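PDB 4WV3: anthranilate-CoA ligase from Stigmatella aurantiaca, which belongs to the ANL superfamily of AMP-binding enzymes, with a large AMP-binding domain followed by a smaller C-terminal domain. Local coordinates for residues K26-T31 with F230-G235; S42-Q47 with W73-F78; S413-K418 with K511-A516; P500-A503 with I507-F510. All blocks are in the same frame, centred on the assembly; numbering follows the deposited sequence.

Interaction 1 (K26-T31 with F230-G235)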
loop_
_atom_site.group_PDB
_atom_site.type_symbol
_atom_site.label_atom_id
_atom_site.label_comp_id
_atom_site.label_asym_id
_atom_site.label_seq_id
_atom_site.Cartn_x
_atom_site.Cartn_y
_atom_site.Cartn_z
ATOM N N LYS A 26 -25.351 -11.973 2.883
ATOM C CA LYS A 26 -24.957 -10.591 2.632
ATOM C C LYS A 26 -23.866 -10.546 1.570
ATOM O O LYS A 26 -22.903 -11.311 1.632
ATOM C CB LYS A 26 -24.463 -9.911 3.910
ATOM C CG LYS A 26 -23.928 -8.507 3.666
ATOM C CD LYS A 26 -23.436 -7.838 4.937
ATOM C CE LYS A 26 -22.902 -6.443 4.636
ATOM N NZ LYS A 26 -22.442 -5.730 5.858
ATOM N N THR A 27 -24.019 -9.653 0.597
ATOM C CA THR A 27 -23.020 -9.495 -0.453
ATOM C C THR A 27 -21.700 -9.014 0.139
ATOM O O THR A 27 -21.636 -7.951 0.755
ATOM C CB THR A 27 -23.483 -8.506 -1.535
ATOM O OG1 THR A 27 -24.814 -8.838 -1.953
ATOM C CG2 THR A 27 -22.547 -8.557 -2.736
ATOM N N ALA A 28 -20.648 -9.806 -0.052
ATOM C CA ALA A 28 -19.350 -9.516 0.548
ATOM C C ALA A 28 -18.462 -8.651 -0.345
ATOM O O ALA A 28 -17.878 -7.669 0.115
ATOM C CB ALA A 28 -18.637 -10.808 0.916
ATOM N N LEU A 29 -18.358 -9.016 -1.620
ATOM C CA LEU A 29 -17.530 -8.258 -2.553
ATOM C C LEU A 29 -18.303 -7.761 -3.775
ATOM O O LEU A 29 -19.150 -8.469 -4.321
ATOM C CB LEU A 29 -16.294 -9.067 -2.974
ATOM C CG LEU A 29 -16.469 -10.471 -3.562
ATOM C CD1 LEU A 29 -16.685 -10.426 -5.068
ATOM C CD2 LEU A 29 -15.268 -11.342 -3.219
ATOM N N PHE A 30 -18.000 -6.536 -4.191
ATOM C CA PHE A 30 -18.616 -5.947 -5.373
ATOM C C PHE A 30 -17.585 -5.707 -6.472
ATOM O O PHE A 30 -16.623 -4.963 -6.282
ATOM C CB PHE A 30 -19.305 -4.627 -5.019
ATOM C CG PHE A 30 -20.540 -4.787 -4.181
ATOM C CD1 PHE A 30 -20.465 -4.768 -2.798
ATOM C CD2 PHE A 30 -21.780 -4.948 -4.777
ATOM C CE1 PHE A 30 -21.601 -4.911 -2.026
ATOM C CE2 PHE A 30 -22.921 -5.092 -4.011
ATOM C CZ PHE A 30 -22.831 -5.071 -2.633
ATOM N N THR A 31 -17.789 -6.349 -7.618
ATOM C CA THR A 31 -16.952 -6.125 -8.793
ATOM C C THR A 31 -17.860 -5.848 -9.988
ATOM O O THR A 31 -19.017 -6.265 -9.990
ATOM C CB THR A 31 -16.049 -7.344 -9.097
ATOM O OG1 THR A 31 -16.855 -8.461 -9.491
ATOM C CG2 THR A 31 -15.220 -7.720 -7.879
ATOM N N PHE A 230 -9.761 -6.010 6.719
ATOM C CA PHE A 230 -10.369 -5.147 7.731
ATOM C C PHE A 230 -11.908 -5.102 7.669
ATOM O O PHE A 230 -12.562 -5.274 8.697
ATOM C CB PHE A 230 -9.779 -3.725 7.703
ATOM C CG PHE A 230 -8.286 -3.665 7.931
ATOM C CD1 PHE A 230 -7.566 -4.793 8.297
ATOM C CD2 PHE A 230 -7.604 -2.468 7.785
ATOM C CE1 PHE A 230 -6.200 -4.729 8.505
ATOM C CE2 PHE A 230 -6.239 -2.397 7.993
ATOM C CZ PHE A 230 -5.536 -3.530 8.354
ATOM N N PRO A 231 -12.495 -4.868 6.475
ATOM C CA PRO A 231 -13.963 -4.810 6.454
ATOM C C PRO A 231 -14.632 -6.155 6.736
ATOM O O PRO A 231 -15.667 -6.184 7.397
ATOM C CB PRO A 231 -14.276 -4.357 5.023
ATOM C CG PRO A 231 -13.089 -4.764 4.228
ATOM C CD PRO A 231 -11.925 -4.568 5.148
ATOM N N TRP A 232 -14.054 -7.246 6.243
ATOM C CA TRP A 232 -14.637 -8.568 6.456
ATOM C C TRP A 232 -14.493 -9.022 7.906
ATOM O O TRP A 232 -15.227 -9.895 8.369
ATOM C CB TRP A 232 -14.024 -9.599 5.505
ATOM C CG TRP A 232 -14.550 -9.501 4.104
ATOM C CD1 TRP A 232 -15.275 -8.475 3.572
ATOM C CD2 TRP A 232 -14.406 -10.473 3.060
ATOM N NE1 TRP A 232 -15.585 -8.743 2.260
ATOM C CE2 TRP A 232 -15.064 -9.964 1.923
ATOM C CE3 TRP A 232 -13.782 -11.721 2.976
ATOM C CZ2 TRP A 232 -15.115 -10.659 0.716
ATOM C CZ3 TRP A 232 -13.835 -12.410 1.777
ATOM C CH2 TRP A 232 -14.499 -11.877 0.665
ATOM N N TYR A 233 -13.546 -8.419 8.615
ATOM C CA TYR A 233 -13.332 -8.719 10.025
ATOM C C TYR A 233 -14.522 -8.262 10.867
ATOM O O TYR A 233 -14.797 -8.826 11.927
ATOM C CB TYR A 233 -12.041 -8.059 10.514
ATOM C CG TYR A 233 -11.734 -8.284 11.978
ATOM C CD1 TYR A 233 -11.277 -9.514 12.431
ATOM C CD2 TYR A 233 -11.886 -7.260 12.904
ATOM C CE1 TYR A 233 -10.990 -9.721 13.767
ATOM C CE2 TYR A 233 -11.602 -7.458 14.241
ATOM C CZ TYR A 233 -11.154 -8.689 14.668
ATOM O OH TYR A 233 -10.871 -8.886 16.000
ATOM N N VAL A 234 -15.231 -7.243 10.386
ATOM C CA VAL A 234 -16.389 -6.713 11.098
ATOM C C VAL A 234 -17.699 -6.972 10.357
ATOM O O VAL A 234 -18.770 -6.584 10.824
ATOM C CB VAL A 234 -16.253 -5.199 11.364
ATOM C CG1 VAL A 234 -15.021 -4.920 12.206
ATOM C CG2 VAL A 234 -16.198 -4.430 10.056
ATOM N N GLY A 235 -17.612 -7.626 9.204
ATOM C CA GLY A 235 -18.796 -7.977 8.441
ATOM C C GLY A 235 -19.153 -6.985 7.351
ATOM O O GLY A 235 -20.184 -7.123 6.691
#
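W232 turns an edge of its indole to A28 and L29, and K26 reaches the end of the same helix. The indole NE1 gives a weak hydrogen bond to the backbone oxygen of A28, with NE1 and A28 O 3.3 Å apart. The donor angle is 153°. The benzene part of the ring packs beside this bond. Its CZ2 lies 3.5 Å from A28 CB, and at the ring edge its CH2 lies 4.0 Å from L29 CD2. W232 CG stands anti to its own carbonyl carbon (chi1 -77°), which swings the indole across to the strand.

K26 takes a different route. Its chain is straight at every torsion, with CG anti to the backbone N. This length carries NZ to 2.8 Å from G235 O, where it makes a hydrogen bond. NZ lies out of the carbonyl plane, tilted by 29°. A salt bridge to E208 gives the ammonium a second partner. G235 has positive phi and is the C' residue of a Schellman motif closing helix 221-234.

A28 and L29 form a classic beta bulge opposite M36. Strand 27-30 lies between strands 35-37 and 237-239 in the mixed sheet. F38 of helix 38-54 packs on K26 and A28, and V41 of the same helix packs on L29 and W232.

Interaction 2 (S42-Q47 with W73-F78)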
loop_
_atom_site.group_PDB
_atom_site.type_symbol
_atom_site.label_atom_id
_atom_site.label_comp_id
_atom_site.label_asym_id
_atom_site.label_seq_id
_atom_site.Cartn_x
_atom_site.Cartn_y
_atom_site.Cartn_z
ATOM N N SER A 42 -16.915 -18.231 0.554
ATOM C CA SER A 42 -16.430 -19.344 1.359
ATOM C C SER A 42 -16.473 -20.655 0.582
ATOM O O SER A 42 -15.548 -21.463 0.665
ATOM C CB SER A 42 -17.240 -19.472 2.649
ATOM O OG SER A 42 -16.793 -20.574 3.418
ATOM N N ASN A 43 -17.549 -20.859 -0.172
ATOM C CA ASN A 43 -17.695 -22.064 -0.981
ATOM C C ASN A 43 -16.627 -22.164 -2.062
ATOM O O ASN A 43 -16.017 -23.216 -2.250
ATOM C CB ASN A 43 -19.083 -22.122 -1.620
ATOM C CG ASN A 43 -20.185 -22.348 -0.605
ATOM O OD1 ASN A 43 -19.951 -22.900 0.471
ATOM N ND2 ASN A 43 -21.396 -21.926 -0.944
ATOM N N GLU A 44 -16.404 -21.062 -2.769
ATOM C CA GLU A 44 -15.431 -21.035 -3.852
ATOM C C GLU A 44 -14.011 -21.178 -3.313
ATOM O O GLU A 44 -13.162 -21.815 -3.936
ATOM C CB GLU A 44 -15.574 -19.751 -4.672
ATOM C CG GLU A 44 -14.686 -19.698 -5.904
ATOM C CD GLU A 44 -15.163 -18.680 -6.923
ATOM O OE1 GLU A 44 -16.362 -18.705 -7.269
ATOM O OE2 GLU A 44 -14.340 -17.855 -7.375
ATOM N N ALA A 45 -13.764 -20.589 -2.146
ATOM C CA ALA A 45 -12.458 -20.686 -1.503
ATOM C C ALA A 45 -12.169 -22.123 -1.084
ATOM O O ALA A 45 -11.038 -22.597 -1.202
ATOM C CB ALA A 45 -12.385 -19.756 -0.302
ATOM N N ASN A 46 -13.194 -22.811 -0.595
ATOM C CA ASN A 46 -13.057 -24.211 -0.212
ATOM C C ASN A 46 -12.805 -25.100 -1.423
ATOM O O ASN A 46 -12.126 -26.123 -1.325
ATOM C CB ASN A 46 -14.292 -24.688 0.553
ATOM C CG ASN A 46 -14.426 -24.028 1.910
ATOM O OD1 ASN A 46 -13.446 -23.543 2.474
ATOM N ND2 ASN A 46 -15.642 -24.010 2.445
ATOM N N GLN A 47 -13.354 -24.700 -2.565
ATOM C CA GLN A 47 -13.106 -25.401 -3.817
ATOM C C GLN A 47 -11.668 -25.177 -4.268
ATOM O O GLN A 47 -11.014 -26.096 -4.760
ATOM C CB GLN A 47 -14.079 -24.935 -4.900
ATOM C CG GLN A 47 -15.509 -25.401 -4.687
ATOM C CD GLN A 47 -16.434 -24.972 -5.806
ATOM O OE1 GLN A 47 -16.404 -23.822 -6.245
ATOM N NE2 GLN A 47 -17.257 -25.899 -6.280
ATOM N N TRP A 73 -9.393 -13.262 -7.214
ATOM C CA TRP A 73 -8.237 -12.946 -6.385
ATOM C C TRP A 73 -8.529 -13.321 -4.937
ATOM O O TRP A 73 -7.727 -13.986 -4.280
ATOM C CB TRP A 73 -7.900 -11.455 -6.475
ATOM C CG TRP A 73 -6.494 -11.118 -6.057
ATOM C CD1 TRP A 73 -5.445 -10.831 -6.881
ATOM C CD2 TRP A 73 -5.985 -11.033 -4.717
ATOM N NE1 TRP A 73 -4.318 -10.572 -6.141
ATOM C CE2 TRP A 73 -4.621 -10.690 -4.811
ATOM C CE3 TRP A 73 -6.549 -11.211 -3.450
ATOM C CZ2 TRP A 73 -3.814 -10.525 -3.687
ATOM C CZ3 TRP A 73 -5.746 -11.046 -2.336
ATOM C CH2 TRP A 73 -4.395 -10.707 -2.462
ATOM N N VAL A 74 -9.689 -12.892 -4.448
ATOM C CA VAL A 74 -10.068 -13.109 -3.057
ATOM C C VAL A 74 -10.268 -14.586 -2.727
ATOM O O VAL A 74 -9.741 -15.083 -1.731
ATOM C CB VAL A 74 -11.347 -12.331 -2.694
ATOM C CG1 VAL A 74 -11.761 -12.642 -1.269
ATOM C CG2 VAL A 74 -11.128 -10.839 -2.874
ATOM N N THR A 75 -11.032 -15.284 -3.563
ATOM C CA THR A 75 -11.312 -16.697 -3.332
ATOM C C THR A 75 -10.042 -17.544 -3.402
ATOM O O THR A 75 -9.905 -18.531 -2.679
ATOM C CB THR A 75 -12.363 -17.243 -4.319
ATOM O OG1 THR A 75 -11.939 -16.991 -5.665
ATOM C CG2 THR A 75 -13.710 -16.576 -4.083
ATOM N N SER A 76 -9.116 -17.151 -4.271
ATOM C CA SER A 76 -7.829 -17.832 -4.359
ATOM C C SER A 76 -7.032 -17.597 -3.083
ATOM O O SER A 76 -6.447 -18.527 -2.530
ATOM C CB SER A 76 -7.033 -17.345 -5.570
ATOM O OG SER A 76 -7.683 -17.689 -6.782
ATOM N N PHE A 77 -7.027 -16.352 -2.619
ATOM C CA PHE A 77 -6.286 -15.973 -1.419
ATOM C C PHE A 77 -6.724 -16.774 -0.197
ATOM O O PHE A 77 -5.898 -17.375 0.489
ATOM C CB PHE A 77 -6.437 -14.474 -1.148
ATOM C CG PHE A 77 -5.676 -13.997 0.058
ATOM C CD1 PHE A 77 -4.333 -13.667 -0.040
ATOM C CD2 PHE A 77 -6.303 -13.876 1.288
ATOM C CE1 PHE A 77 -3.629 -13.228 1.066
ATOM C CE2 PHE A 77 -5.603 -13.438 2.398
ATOM C CZ PHE A 77 -4.265 -13.113 2.287
ATOM N N PHE A 78 -8.024 -16.781 0.073
ATOM C CA PHE A 78 -8.545 -17.496 1.233
ATOM C C PHE A 78 -8.531 -19.008 1.036
ATOM O O PHE A 78 -8.539 -19.765 2.004
ATOM C CB PHE A 78 -9.943 -16.998 1.601
ATOM C CG PHE A 78 -9.935 -15.710 2.371
ATOM C CD1 PHE A 78 -9.610 -15.698 3.717
ATOM C CD2 PHE A 78 -10.245 -14.511 1.752
ATOM C CE1 PHE A 78 -9.596 -14.516 4.432
ATOM C CE2 PHE A 78 -10.234 -13.325 2.462
ATOM C CZ PHE A 78 -9.909 -13.328 3.805
#
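E44 and T75 meet where two helices cross, 38-54 and 71-83. Helix 71-83 is the connection of a beta-alpha-beta crossover between parallel strands 62-66 and 86-89. The segment axes pass 7.7 Å apart at a crossing angle of -57°. In the first shell, the aliphatic part of E44 lies against T75. E44 CG is 3.7 Å from T75 CB, and E44 CB is equally close to the T75 methyl, CG2. E44 CG is anti to its backbone N (chi1 -174°), which lays the extended chain across the T75 side chain and brings the carboxylate beside its hydroxyl. E44 OE2 comes 3.1 Å from T75 OG1. Whether they bond is not settled, because the one hydroxyl proton can also go to A71 O or, weakly, E72 O. The other carboxylate oxygen, OE1, makes a salt bridge with R34.

A45 allows the close backbone approach. Its small methyl, A45 CB, packs 4.1 Å from F78 CB. Further out, F148 and I152 of helix 148-152 touch E44, and L228 of helix 221-234 packs on F78. At the crossing, A45 CA makes a bent CA-H...O contact with T75 O, 3.5 Å away, with 142° at the hydrogen.

Interaction 3 (S413-K418 with K511-A516)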
loop_
_atom_site.group_PDB
_atom_site.type_symbol
_atom_site.label_atom_id
_atom_site.label_comp_id
_atom_site.label_asym_id
_atom_site.label_seq_id
_atom_site.Cartn_x
_atom_site.Cartn_y
_atom_site.Cartn_z
ATOM N N SER A 413 14.718 8.181 4.720
ATOM C CA SER A 413 16.066 8.545 5.136
ATOM C C SER A 413 16.968 8.759 3.920
ATOM O O SER A 413 17.892 9.571 3.955
ATOM C CB SER A 413 16.649 7.476 6.061
ATOM O OG SER A 413 17.861 7.916 6.649
ATOM N N ASP A 414 16.680 8.033 2.843
ATOM C CA ASP A 414 17.425 8.161 1.594
ATOM C C ASP A 414 17.014 9.406 0.816
ATOM O O ASP A 414 17.796 9.946 0.034
ATOM C CB ASP A 414 17.214 6.926 0.715
ATOM C CG ASP A 414 17.848 5.680 1.298
ATOM O OD1 ASP A 414 18.964 5.781 1.850
ATOM O OD2 ASP A 414 17.231 4.598 1.201
ATOM N N ASP A 415 15.781 9.854 1.026
ATOM C CA ASP A 415 15.250 10.995 0.289
ATOM C C ASP A 415 15.614 12.329 0.935
ATOM O O ASP A 415 15.385 13.389 0.353
ATOM C CB ASP A 415 13.732 10.877 0.131
ATOM C CG ASP A 415 13.325 9.683 -0.712
ATOM O OD1 ASP A 415 14.165 9.198 -1.503
ATOM O OD2 ASP A 415 12.167 9.233 -0.588
ATOM N N MET A 416 16.177 12.273 2.137
ATOM C CA MET A 416 16.625 13.479 2.822
ATOM C C MET A 416 17.842 14.059 2.115
ATOM O O MET A 416 18.753 13.329 1.728
ATOM C CB MET A 416 16.966 13.179 4.285
ATOM C CG MET A 416 15.792 12.691 5.120
ATOM S SD MET A 416 14.531 13.952 5.392
ATOM C CE MET A 416 15.478 15.199 6.263
ATOM N N LEU A 417 17.852 15.376 1.939
ATOM C CA LEU A 417 18.987 16.043 1.314
ATOM C C LEU A 417 19.688 16.983 2.291
ATOM O O LEU A 417 19.044 17.638 3.109
ATOM C CB LEU A 417 18.569 16.784 0.037
ATOM C CG LEU A 417 17.220 17.505 -0.032
ATOM C CD1 LEU A 417 17.307 18.681 -0.989
ATOM C CD2 LEU A 417 16.119 16.553 -0.480
ATOM N N LYS A 418 21.014 17.028 2.205
ATOM C CA LYS A 418 21.815 17.860 3.094
ATOM C C LYS A 418 22.335 19.093 2.364
ATOM O O LYS A 418 23.200 18.991 1.493
ATOM C CB LYS A 418 22.986 17.056 3.665
ATOM C CG LYS A 418 23.926 17.866 4.544
ATOM C CD LYS A 418 25.182 17.079 4.893
ATOM C CE LYS A 418 24.872 15.900 5.799
ATOM N NZ LYS A 418 24.363 16.339 7.128
ATOM N N LYS A 511 15.287 7.351 -8.729
ATOM C CA LYS A 511 15.455 7.395 -10.176
ATOM C C LYS A 511 15.676 8.824 -10.655
ATOM O O LYS A 511 16.472 9.068 -11.562
ATOM C CB LYS A 511 14.254 6.773 -10.892
ATOM C CG LYS A 511 14.219 5.256 -10.831
ATOM C CD LYS A 511 13.200 4.687 -11.802
ATOM C CE LYS A 511 13.245 3.167 -11.813
ATOM N NZ LYS A 511 12.271 2.586 -12.777
ATOM N N LEU A 512 14.964 9.767 -10.045
ATOM C CA LEU A 512 15.168 11.180 -10.335
ATOM C C LEU A 512 16.562 11.590 -9.887
ATOM O O LEU A 512 17.238 12.375 -10.551
ATOM C CB LEU A 512 14.123 12.038 -9.621
ATOM C CG LEU A 512 12.689 11.960 -10.144
ATOM C CD1 LEU A 512 11.758 12.790 -9.274
ATOM C CD2 LEU A 512 12.626 12.418 -11.592
ATOM N N ARG A 513 16.984 11.043 -8.752
ATOM C CA ARG A 513 18.297 11.337 -8.195
ATOM C C ARG A 513 19.396 10.752 -9.078
ATOM O O ARG A 513 20.496 11.297 -9.159
ATOM C CB ARG A 513 18.393 10.798 -6.765
ATOM C CG ARG A 513 19.535 11.375 -5.949
ATOM C CD ARG A 513 19.259 11.275 -4.452
ATOM N NE ARG A 513 18.875 9.925 -4.047
ATOM C CZ ARG A 513 17.675 9.597 -3.576
ATOM N NH1 ARG A 513 16.737 10.523 -3.440
ATOM N NH2 ARG A 513 17.417 8.343 -3.233
ATOM N N SER A 514 19.083 9.647 -9.749
ATOM C CA SER A 514 20.017 9.019 -10.676
ATOM C C SER A 514 20.119 9.823 -11.968
ATOM O O SER A 514 21.215 10.077 -12.468
ATOM C CB SER A 514 19.578 7.588 -10.994
ATOM O OG SER A 514 19.500 6.802 -9.818
ATOM N N ALA A 515 18.968 10.219 -12.501
ATOM C CA ALA A 515 18.910 10.961 -13.754
ATOM C C ALA A 515 19.518 12.355 -13.627
ATOM O O ALA A 515 20.091 12.880 -14.581
ATOM C CB ALA A 515 17.474 11.053 -14.248
ATOM N N ALA A 516 19.386 12.952 -12.446
ATOM C CA ALA A 516 19.908 14.293 -12.206
ATOM C C ALA A 516 21.426 14.277 -12.071
ATOM O O ALA A 516 22.109 15.189 -12.536
ATOM C CB ALA A 516 19.271 14.900 -10.967
#
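The guanidinium of R513 has the backbone oxygen of D414 over one face and the carboxylate of D415 at its edge. D414 O stands 3.5 Å above the plane, displaced toward the rim, and is 3.6 Å from R513 CZ. At the edge, R513 NH1 makes a salt bridge with D415 OD1 at 3.5 Å. Its hydrogen bond is weak, although the donor angle of 157° is fairly straight. The carboxylate and guanidinium planes are 49° apart, so the two groups do not pair flat. R513 leaves the helix with CG anti to the backbone N, and a bend at chi3 (51°) brings its end round to the loop. The D414 carboxylate stays away from the arginine; its OD2 is 5.8 Å from R513 NH2. The two opposite charges could attract weakly.

The contact is small and lies at the surface. Residues 413-418 fall in a sequence that resembles the interdomain hinge motif of the ANL family. The D415 side chain is about 7 Å from the bound 5'-O-[(S)-[(2-aminobenzoyl)oxy](hydroxy)phosphoryl]adenosine. The loop joins strand 407-412 to strand 417-419, with P426 of helix 426-433 against D415. Helix 509-520 carries R513 and packs through L512 and A516 on strand 439-448.

Interaction 4 (P500-A503 with I507-F510)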
loop_
_atom_site.group_PDB
_atom_site.type_symbol
_atom_site.label_atom_id
_atom_site.label_comp_id
_atom_site.label_asym_id
_atom_site.label_seq_id
_atom_site.Cartn_x
_atom_site.Cartn_y
_atom_site.Cartn_z
ATOM N N PRO A 500 8.495 9.138 -12.218
ATOM C CA PRO A 500 8.656 7.694 -12.014
ATOM C C PRO A 500 7.870 7.218 -10.796
ATOM O O PRO A 500 8.159 7.628 -9.671
ATOM C CB PRO A 500 10.162 7.538 -11.777
ATOM C CG PRO A 500 10.625 8.886 -11.333
ATOM C CD PRO A 500 9.770 9.861 -12.078
ATOM N N LYS A 501 6.880 6.365 -11.027
ATOM C CA LYS A 501 6.026 5.888 -9.947
ATOM C C LYS A 501 6.013 4.368 -9.830
ATOM O O LYS A 501 6.135 3.654 -10.825
ATOM C CB LYS A 501 4.594 6.400 -10.124
ATOM C CG LYS A 501 4.442 7.911 -10.035
ATOM C CD LYS A 501 2.978 8.293 -9.871
ATOM C CE LYS A 501 2.785 9.801 -9.832
ATOM N NZ LYS A 501 2.945 10.425 -11.173
ATOM N N THR A 502 5.864 3.884 -8.602
ATOM C CA THR A 502 5.651 2.466 -8.352
ATOM C C THR A 502 4.170 2.158 -8.536
ATOM O O THR A 502 3.370 3.059 -8.783
ATOM C CB THR A 502 6.053 2.078 -6.920
ATOM O OG1 THR A 502 5.192 2.741 -5.986
ATOM C CG2 THR A 502 7.493 2.471 -6.643
ATOM N N ALA A 503 3.805 0.888 -8.409
ATOM C CA ALA A 503 2.406 0.493 -8.523
ATOM C C ALA A 503 1.692 0.636 -7.184
ATOM O O ALA A 503 0.543 0.223 -7.033
ATOM C CB ALA A 503 2.294 -0.931 -9.040
ATOM N N ILE A 507 6.515 7.807 -5.375
ATOM C CA ILE A 507 7.387 8.445 -6.351
ATOM C C ILE A 507 8.813 7.938 -6.181
ATOM O O ILE A 507 9.398 8.053 -5.104
ATOM C CB ILE A 507 7.363 9.978 -6.224
ATOM C CG1 ILE A 507 5.986 10.521 -6.610
ATOM C CG2 ILE A 507 8.438 10.602 -7.100
ATOM C CD1 ILE A 507 5.896 12.031 -6.586
ATOM N N GLN A 508 9.365 7.368 -7.247
ATOM C CA GLN A 508 10.718 6.823 -7.212
ATOM C C GLN A 508 11.761 7.928 -7.318
ATOM O O GLN A 508 12.335 8.159 -8.383
ATOM C CB GLN A 508 10.907 5.801 -8.334
ATOM C CG GLN A 508 10.053 4.556 -8.175
ATOM C CD GLN A 508 10.101 3.654 -9.391
ATOM O OE1 GLN A 508 10.215 4.126 -10.524
ATOM N NE2 GLN A 508 10.016 2.348 -9.164
ATOM N N ARG A 509 12.006 8.605 -6.201
ATOM C CA ARG A 509 12.936 9.729 -6.165
ATOM C C ARG A 509 14.384 9.303 -6.381
ATOM O O ARG A 509 15.233 10.127 -6.722
ATOM C CB ARG A 509 12.795 10.493 -4.848
ATOM C CG ARG A 509 11.470 11.221 -4.712
ATOM C CD ARG A 509 11.232 11.695 -3.288
ATOM N NE ARG A 509 9.919 12.315 -3.143
ATOM C CZ ARG A 509 8.785 11.638 -2.999
ATOM N NH1 ARG A 509 8.799 10.312 -2.984
ATOM N NH2 ARG A 509 7.634 12.285 -2.875
ATOM N N PHE A 510 14.667 8.019 -6.186
ATOM C CA PHE A 510 16.013 7.508 -6.413
ATOM C C PHE A 510 16.328 7.464 -7.907
ATOM O O PHE A 510 17.489 7.536 -8.306
ATOM C CB PHE A 510 16.198 6.129 -5.771
ATOM C CG PHE A 510 15.512 5.013 -6.507
ATOM C CD1 PHE A 510 16.226 4.189 -7.363
ATOM C CD2 PHE A 510 14.157 4.784 -6.339
ATOM C CE1 PHE A 510 15.601 3.160 -8.040
ATOM C CE2 PHE A 510 13.525 3.754 -7.014
ATOM C CZ PHE A 510 14.249 2.943 -7.865
#
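P500 and Q508 hold the two ends of a short loop together. The main polar link is a backbone hydrogen bond from Q508 N to P500 O, 2.7 Å long with a donor angle of 164°. The same oxygen takes a CA-H...O contact from I507, with 3.5 Å between I507 CA and P500 O. K501 and I507 are paired by a single beta bridge. Q508 is the centre of an inverse gamma turn, closed by a weak bond from R509 N to I507 O at 2.9 Å. Q508 also sits at the N-cap position of helix 509-520.

The van der Waals contacts run along the Q508 side chain. Its CG is anti to its own carbonyl carbon (chi1 -66°), and the extended chain lies across residues 500-502. Q508 CB packs 3.9 Å from P500 CB. Further along, Q508 CG and the T502 methyl, CG2, are 3.6 Å apart. At the amide end polar atoms lie against carbon: Q508 OE1 is 3.6 Å from P500 CB, while NE2 is 3.6 Å from T502 CG2.

Other polar groups find partners nearby. Q508 OE1 has a weak bond from K511 NZ. T502 OG1 bonds to T504 OG1 and K506 N inside the loop, and K501 NZ forms a salt bridge with E441.

The sequence fits the C-terminal lysine motif of the ANL family, and K506 belongs to the ligand pocket. The loop leads from strand 492-496 into helix 509-520, with I507 and R509 against strand 439-448.

The contacts form two groups on opposite sides of the chain's centre. Interactions 1 and 2 have centres 14 Å apart and share one packed core of the AMP-binding region: W232 and L29 touch V74, and W232 also touches F78. Interaction 2 is nested along the chain inside the loop closed by interaction 1. Interactions 3 and 4 have centres 11 Å apart and share helix 509-520. Interaction 4 is nested inside interaction 3; D415 packs on R509, and L512 and K511 on P500. The groups follow in series and do not touch. Interactions 1 and 3 have centres 41 Å apart. The first group is buried structural packing, whereas the second lies at the surface near the bound ligand.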